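Local coordinates for NS3-like protein (PDB 6M40), which probably hydrolyses ATP and other ribonucleoside triphosphates to unwind RNA, this chain being the RNA helicase part of a longer viral polypeptide, at residues A[93-101]-A[124-132]; A[192-202]-A[244-255]. All blocks are in the same frame, centred on the assembly; numbering follows the deposited sequence.

Contact 1 (A[93-101]-A[124-132]); sequences HQTLLRYAL and HTKVLRALI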
# COMPACT_ATOMS: atom_id res chain seq x y z
N HIS A 93 -1.72 5.62 -7.57
CA HIS A 93 -0.33 6.00 -7.36
C HIS A 93 0.54 5.47 -8.50
O HIS A 93 1.19 6.23 -9.21
CB HIS A 93 0.18 5.46 -6.03
CG HIS A 93 -0.42 6.13 -4.83
ND1 HIS A 93 -0.53 5.50 -3.61
CD2 HIS A 93 -0.91 7.38 -4.65
CE1 HIS A 93 -1.07 6.33 -2.73
NE2 HIS A 93 -1.31 7.47 -3.34
N GLN A 94 0.54 4.15 -8.66
CA GLN A 94 1.36 3.51 -9.68
C GLN A 94 1.23 4.21 -11.03
O GLN A 94 2.22 4.75 -11.54
CB GLN A 94 0.98 2.03 -9.78
CG GLN A 94 2.16 1.12 -10.10
CD GLN A 94 1.94 -0.33 -9.69
OE1 GLN A 94 1.04 -0.64 -8.90
NE2 GLN A 94 2.76 -1.21 -10.22
N THR A 95 0.04 4.23 -11.62
CA THR A 95 0.01 4.68 -13.01
C THR A 95 0.12 6.20 -13.15
O THR A 95 0.28 6.68 -14.27
CB THR A 95 -1.25 4.20 -13.77
OG1 THR A 95 -2.40 4.97 -13.40
CG2 THR A 95 -1.49 2.72 -13.55
N LEU A 96 0.07 6.97 -12.06
CA LEU A 96 0.49 8.35 -12.15
C LEU A 96 2.01 8.43 -12.26
O LEU A 96 2.55 9.15 -13.11
CB LEU A 96 0.03 9.17 -10.95
CG LEU A 96 0.15 10.69 -11.16
CD1 LEU A 96 -0.31 11.42 -9.93
CD2 LEU A 96 1.55 11.18 -11.51
N LEU A 97 2.71 7.71 -11.39
CA LEU A 97 4.16 7.64 -11.50
C LEU A 97 4.54 7.25 -12.92
O LEU A 97 5.36 7.92 -13.56
CB LEU A 97 4.72 6.64 -10.49
CG LEU A 97 6.25 6.61 -10.41
CD1 LEU A 97 6.77 7.98 -10.03
CD2 LEU A 97 6.73 5.56 -9.44
N ARG A 98 3.93 6.19 -13.44
CA ARG A 98 4.25 5.75 -14.79
C ARG A 98 4.03 6.85 -15.81
O ARG A 98 4.69 6.87 -16.85
CB ARG A 98 3.41 4.53 -15.13
CG ARG A 98 3.72 3.94 -16.50
CD ARG A 98 2.80 2.78 -16.82
NE ARG A 98 3.15 2.15 -18.08
CZ ARG A 98 2.36 1.32 -18.76
NH1 ARG A 98 1.15 1.02 -18.30
NH2 ARG A 98 2.78 0.79 -19.90
N TYR A 99 3.12 7.78 -15.53
CA TYR A 99 2.78 8.83 -16.48
C TYR A 99 3.65 10.07 -16.31
O TYR A 99 4.24 10.55 -17.28
CB TYR A 99 1.30 9.19 -16.35
CG TYR A 99 0.86 10.45 -17.06
CD1 TYR A 99 0.73 10.50 -18.45
CD2 TYR A 99 0.56 11.60 -16.34
CE1 TYR A 99 0.31 11.66 -19.09
CE2 TYR A 99 0.15 12.76 -16.97
CZ TYR A 99 0.03 12.79 -18.34
OH TYR A 99 -0.39 13.94 -18.96
N ALA A 100 3.76 10.59 -15.09
CA ALA A 100 4.58 11.78 -14.87
C ALA A 100 5.98 11.59 -15.43
O ALA A 100 6.61 12.55 -15.90
CB ALA A 100 4.65 12.12 -13.38
N LEU A 101 6.49 10.35 -15.42
CA LEU A 101 7.85 10.11 -15.89
C LEU A 101 7.94 10.09 -17.42
O LEU A 101 8.99 10.43 -17.97
CB LEU A 101 8.38 8.80 -15.30
CG LEU A 101 8.56 8.74 -13.78
CD1 LEU A 101 9.21 7.42 -13.34
CD2 LEU A 101 9.37 9.93 -13.25
N HIS A 124 6.42 2.51 -5.14
CA HIS A 124 5.99 3.52 -6.10
C HIS A 124 5.37 4.71 -5.39
O HIS A 124 5.65 5.85 -5.76
CB HIS A 124 5.05 2.88 -7.11
CG HIS A 124 5.63 1.66 -7.75
ND1 HIS A 124 5.77 0.47 -7.06
CD2 HIS A 124 6.15 1.44 -8.98
CE1 HIS A 124 6.33 -0.43 -7.85
NE2 HIS A 124 6.57 0.13 -9.02
N THR A 125 4.56 4.47 -4.36
CA THR A 125 4.07 5.58 -3.55
C THR A 125 5.22 6.44 -3.05
O THR A 125 5.18 7.67 -3.14
CB THR A 125 3.24 5.05 -2.38
OG1 THR A 125 2.29 4.09 -2.85
CG2 THR A 125 2.51 6.18 -1.70
N LYS A 126 6.29 5.80 -2.56
CA LYS A 126 7.41 6.53 -1.98
C LYS A 126 8.05 7.46 -2.99
O LYS A 126 8.18 8.66 -2.74
CB LYS A 126 8.44 5.55 -1.44
CG LYS A 126 7.90 4.41 -0.59
CD LYS A 126 7.86 4.79 0.88
CE LYS A 126 7.72 3.57 1.77
NZ LYS A 126 8.05 3.91 3.18
N VAL A 127 8.48 6.93 -4.13
CA VAL A 127 9.17 7.76 -5.11
C VAL A 127 8.21 8.80 -5.66
O VAL A 127 8.60 9.94 -5.94
CB VAL A 127 9.78 6.89 -6.21
CG1 VAL A 127 10.60 5.76 -5.61
CG2 VAL A 127 8.71 6.33 -7.10
N LEU A 128 6.94 8.44 -5.84
CA LEU A 128 5.95 9.42 -6.27
C LEU A 128 5.88 10.58 -5.29
O LEU A 128 5.87 11.75 -5.69
CB LEU A 128 4.58 8.74 -6.42
CG LEU A 128 3.47 9.62 -6.98
CD1 LEU A 128 3.83 10.19 -8.36
CD2 LEU A 128 2.20 8.78 -7.06
N ARG A 129 5.80 10.27 -3.98
CA ARG A 129 5.72 11.33 -2.98
C ARG A 129 6.89 12.30 -3.11
O ARG A 129 6.72 13.52 -3.04
CB ARG A 129 5.68 10.73 -1.57
CG ARG A 129 4.85 11.54 -0.56
CD ARG A 129 5.20 11.27 0.92
NE ARG A 129 4.93 9.90 1.34
CZ ARG A 129 5.86 9.04 1.75
NH1 ARG A 129 7.13 9.40 1.82
NH2 ARG A 129 5.51 7.81 2.10
N ALA A 130 8.10 11.76 -3.33
CA ALA A 130 9.29 12.59 -3.48
C ALA A 130 9.23 13.46 -4.73
O ALA A 130 9.67 14.61 -4.71
CB ALA A 130 10.53 11.70 -3.52
N LEU A 131 8.73 12.91 -5.83
CA LEU A 131 8.70 13.66 -7.08
C LEU A 131 7.63 14.75 -7.05
O LEU A 131 7.85 15.85 -7.57
CB LEU A 131 8.47 12.70 -8.25
CG LEU A 131 9.67 11.80 -8.57
CD1 LEU A 131 9.28 10.66 -9.49
CD2 LEU A 131 10.81 12.61 -9.19
N ILE A 132 6.47 14.46 -6.45
CA ILE A 132 5.47 15.51 -6.27
C ILE A 132 6.02 16.60 -5.36
O ILE A 132 5.79 17.79 -5.59
CB ILE A 132 4.16 14.92 -5.73
CG1 ILE A 132 3.65 13.79 -6.64
CG2 ILE A 132 3.11 16.02 -5.61
CD1 ILE A 132 3.40 14.22 -8.05
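Leu97 of helix 93-101 enters helix 124-132 as a knob into a hole formed by His124, Val127, Leu128 and Leu131. The two helices belong to the P-loop NTPase (RecA-like) fold of the flavivirus DEAD domain. The first follows strand 88-92 directly; the second follows strand 111-116 after a short loop. Their axes come within 9.1 Å and run at 51° to each other. Leu97 CB leaves the backbone toward the partner helix. CG stands anti to the backbone N (chi1 -173°), and the fork opens between two turns of that helix. Val127 CG2 lies against CG and CD1. CD1 takes the turn further along: it lies 3.7 Å from Leu131 CD1 and 4.0 Å from Leu128 CD1. CD2 takes the earlier turn, 3.9 Å from His124 CB. The Leu97 and Leu131 side chains cross at about a right angle. Leu101, one turn after Leu97, also brings its CD2 to Leu131 CD1. At the opposite end of the contact, Gln94 lays its CG over one face of the His124 ring, 4.2 Å from CD2. Trp368 meets the same ring, so helix 362-371 covers this flank, where it also touches Leu97 and Leu101. On the side toward the sheet, His93 and Leu96 lie against strand 48-53. Thr125 places CG2 over a face of the His93 ring, 4.0 Å from its centroid and 30° off the normal, a CH-pi contact. Thr125 OG1 has a hydrogen-bond partner in Ser122 OG. Leu128 spreads its two methyls between neighbours: CD1 packs 4.0 Å from Leu96 CD2, while CD2 rests 3.5 Å from His93 O, the carbonyl that accepts the helical bond from Leu97 N.

Contact 2 (A[192-202]-A[244-255]); sequences PARVAVFVPGL and RGMCVVTTSISE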
# COMPACT_ATOMS: atom_id res chain seq x y z
N PRO A 192 -24.61 -14.76 13.67
CA PRO A 192 -23.82 -14.51 12.45
C PRO A 192 -23.62 -13.02 12.22
O PRO A 192 -24.54 -12.21 12.37
CB PRO A 192 -24.67 -15.14 11.34
CG PRO A 192 -26.06 -15.15 11.89
CD PRO A 192 -25.88 -15.44 13.35
N ALA A 193 -22.39 -12.66 11.87
CA ALA A 193 -22.06 -11.33 11.39
C ALA A 193 -21.18 -11.46 10.16
O ALA A 193 -20.79 -12.57 9.76
CB ALA A 193 -21.36 -10.49 12.48
N ARG A 194 -20.88 -10.33 9.54
CA ARG A 194 -19.83 -10.24 8.54
C ARG A 194 -18.51 -9.98 9.27
O ARG A 194 -18.38 -8.97 9.97
CB ARG A 194 -20.12 -9.12 7.55
CG ARG A 194 -21.07 -9.47 6.40
CD ARG A 194 -20.95 -8.36 5.36
NE ARG A 194 -21.62 -8.63 4.10
CZ ARG A 194 -21.75 -7.73 3.13
NH1 ARG A 194 -21.26 -6.51 3.29
NH2 ARG A 194 -22.37 -8.05 2.00
N VAL A 195 -17.55 -10.89 9.12
CA VAL A 195 -16.30 -10.83 9.86
C VAL A 195 -15.13 -11.00 8.90
O VAL A 195 -15.27 -11.53 7.80
CB VAL A 195 -16.27 -11.91 10.99
CG1 VAL A 195 -15.03 -12.78 10.88
CG2 VAL A 195 -16.36 -11.25 12.34
N ALA A 196 -13.95 -10.53 9.33
CA ALA A 196 -12.74 -10.64 8.53
C ALA A 196 -11.51 -10.88 9.40
O ALA A 196 -11.36 -10.27 10.46
CB ALA A 196 -12.50 -9.39 7.69
N VAL A 197 -10.62 -11.74 8.91
CA VAL A 197 -9.39 -12.09 9.61
C VAL A 197 -8.20 -11.67 8.75
O VAL A 197 -8.09 -12.07 7.58
CB VAL A 197 -9.32 -13.60 9.91
CG1 VAL A 197 -8.24 -13.88 10.94
CG2 VAL A 197 -10.67 -14.10 10.38
N PHE A 198 -7.30 -10.88 9.33
CA PHE A 198 -6.09 -10.42 8.65
C PHE A 198 -4.93 -11.32 9.05
O PHE A 198 -4.46 -11.28 10.19
CB PHE A 198 -5.82 -8.96 8.97
CG PHE A 198 -6.52 -8.00 8.04
CD1 PHE A 198 -6.08 -7.86 6.73
CD2 PHE A 198 -7.61 -7.25 8.46
CE1 PHE A 198 -6.71 -6.98 5.86
CE2 PHE A 198 -8.24 -6.38 7.59
CZ PHE A 198 -7.79 -6.25 6.30
N VAL A 199 -4.46 -12.11 8.09
CA VAL A 199 -3.49 -13.19 8.30
C VAL A 199 -2.20 -12.85 7.55
O VAL A 199 -2.26 -12.30 6.45
CB VAL A 199 -4.10 -14.53 7.84
CG1 VAL A 199 -3.01 -15.50 7.43
CG2 VAL A 199 -4.97 -15.11 8.94
N PRO A 200 -1.01 -13.16 8.11
CA PRO A 200 0.24 -12.73 7.47
C PRO A 200 0.47 -13.30 6.08
O PRO A 200 0.59 -12.54 5.12
CB PRO A 200 1.32 -13.22 8.45
CG PRO A 200 0.66 -14.26 9.31
CD PRO A 200 -0.77 -13.81 9.41
N GLY A 201 0.55 -14.62 5.95
CA GLY A 201 0.81 -15.22 4.66
C GLY A 201 -0.29 -16.15 4.19
O GLY A 201 -1.12 -16.59 4.99
N LEU A 202 -0.30 -16.46 2.90
CA LEU A 202 -1.22 -17.45 2.36
C LEU A 202 -0.99 -18.83 2.98
O LEU A 202 -1.92 -19.64 3.04
CB LEU A 202 -1.06 -17.51 0.83
CG LEU A 202 -1.91 -18.41 -0.05
CD1 LEU A 202 -1.32 -19.81 -0.14
CD2 LEU A 202 -3.33 -18.45 0.46
N ARG A 244 -25.88 -17.58 7.33
CA ARG A 244 -25.26 -18.31 8.43
C ARG A 244 -23.96 -17.65 8.89
O ARG A 244 -23.50 -17.92 10.00
CB ARG A 244 -24.99 -19.77 8.03
CG ARG A 244 -26.24 -20.62 7.74
CD ARG A 244 -27.23 -20.68 8.91
NE ARG A 244 -28.61 -20.59 8.44
CZ ARG A 244 -29.58 -19.90 9.03
NH1 ARG A 244 -29.33 -19.20 10.13
NH2 ARG A 244 -30.79 -19.89 8.51
N GLY A 245 -23.37 -16.80 8.07
CA GLY A 245 -22.20 -16.03 8.46
C GLY A 245 -21.09 -16.06 7.42
O GLY A 245 -20.88 -17.05 6.72
N MSE A 246 -20.36 -14.96 7.33
CA MSE A 246 -19.23 -14.87 6.40
C MSE A 246 -17.92 -14.52 7.10
O MSE A 246 -17.87 -13.60 7.92
CB MSE A 246 -19.52 -13.82 5.33
CG MSE A 246 -18.25 -13.18 4.79
SE MSE A 246 -18.59 -11.94 3.32
CE MSE A 246 -18.41 -10.25 4.31
N CYS A 247 -16.85 -15.22 6.74
CA CYS A 247 -15.54 -14.96 7.32
C CYS A 247 -14.51 -14.76 6.21
O CYS A 247 -14.04 -15.72 5.60
CB CYS A 247 -15.11 -16.09 8.25
SG CYS A 247 -13.63 -15.73 9.21
N VAL A 248 -14.17 -13.50 5.95
CA VAL A 248 -13.08 -13.17 5.05
C VAL A 248 -11.77 -13.42 5.78
O VAL A 248 -11.46 -12.76 6.77
CB VAL A 248 -13.16 -11.72 4.58
CG1 VAL A 248 -11.94 -11.37 3.72
CG2 VAL A 248 -14.44 -11.47 3.79
N VAL A 249 -11.01 -14.40 5.30
CA VAL A 249 -9.63 -14.60 5.71
C VAL A 249 -8.76 -14.00 4.62
O VAL A 249 -8.77 -14.48 3.48
CB VAL A 249 -9.30 -16.09 5.95
CG1 VAL A 249 -8.02 -16.22 6.75
CG2 VAL A 249 -10.47 -16.77 6.65
N THR A 250 -8.00 -12.95 4.95
CA THR A 250 -7.35 -12.14 3.93
C THR A 250 -5.91 -11.85 4.32
O THR A 250 -5.56 -11.74 5.49
CB THR A 250 -8.11 -10.82 3.70
OG1 THR A 250 -7.36 -9.95 2.84
CG2 THR A 250 -8.39 -10.11 5.03
N THR A 251 -5.06 -11.74 3.29
CA THR A 251 -3.73 -11.15 3.40
C THR A 251 -3.92 -9.64 3.32
O THR A 251 -5.05 -9.17 3.46
CB THR A 251 -2.81 -11.67 2.31
OG1 THR A 251 -3.16 -11.09 1.05
CG2 THR A 251 -2.94 -13.19 2.21
N SER A 252 -2.86 -8.88 3.10
CA SER A 252 -3.01 -7.44 3.21
C SER A 252 -3.57 -6.79 1.94
O SER A 252 -3.67 -5.56 1.91
CB SER A 252 -1.68 -6.79 3.57
OG SER A 252 -1.90 -5.54 4.19
N ILE A 253 -3.95 -7.54 0.91
CA ILE A 253 -4.55 -6.89 -0.26
C ILE A 253 -5.81 -6.16 0.15
O ILE A 253 -6.06 -5.03 -0.27
CB ILE A 253 -4.85 -7.88 -1.41
CG1 ILE A 253 -4.57 -9.35 -1.05
CG2 ILE A 253 -4.14 -7.45 -2.69
CD1 ILE A 253 -5.83 -10.17 -1.02
N SER A 254 -6.64 -6.81 0.98
CA SER A 254 -7.89 -6.21 1.43
C SER A 254 -7.66 -4.92 2.19
O SER A 254 -8.59 -4.12 2.34
CB SER A 254 -8.64 -7.19 2.33
OG SER A 254 -8.64 -8.50 1.79
N GLU A 255 -6.45 -4.70 2.68
CA GLU A 255 -6.11 -3.55 3.49
C GLU A 255 -6.44 -2.22 2.81
O GLU A 255 -6.97 -1.31 3.44
CB GLU A 255 -4.63 -3.58 3.86
CG GLU A 255 -4.19 -2.45 4.77
CD GLU A 255 -2.82 -1.91 4.42
OE1 GLU A 255 -2.23 -2.40 3.43
OE2 GLU A 255 -2.33 -1.00 5.12
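Pro192 CB rests on Arg244 O, just before two parallel strands of the second RecA-like domain pair up. A weak bond from Met246 N to Ala193 O opens the ladder. Arg194 follows, and selenomethionine Met246, bent at chi3 (102°), turns its CE onto the aliphatic part of that chain. Arg194 NH1 forms a salt bridge with Asp261. Val195 reaches across with both backbone groups: its N donates to Met246 O (3.0 Å) and its O accepts from Val248 N (2.9 Å). Ala196 CB faces Val248. Val197 N bonds to Val248 O, its O takes Thr250 N at 2.8 Å, and its CG2 touches Cys247 SG at 3.6 Å. Phe198 lies beside Thr250, whose CG2 sits over a ring face, 3.9 Å from the centroid. Val199 N ends the ladder on Thr250 O (2.8 Å). The sequences resemble helicase motifs IV and V of flavivirus NS3. Strand 264-276 pairs with the far edge of 194-198, and strand 222-226 with that of 246-250. Helix 208-216 covers the sheet face bearing Cys247 and Val249.

From the N terminus the chain first builds five strands of the six-stranded parallel sheet. Contact 1 closes a short loop there: helix 93-102 is followed by strand 111-116, and helix 123-136 returns beside it. The chain then completes this sheet with strand 145-149 and enters the mixed sheet. Contact 2 closes a longer loop, in which helix 208-216, strand 222-226 and helix 231-237 lie between the paired strands. The loops follow one another, neither nesting nor crossing. Contact 1 joins two neighbouring helices on the same side of one sheet; contact 2 joins two strands within the other. Their centres are 30 Å apart, on opposite sides of the chain's centre, and they do not touch.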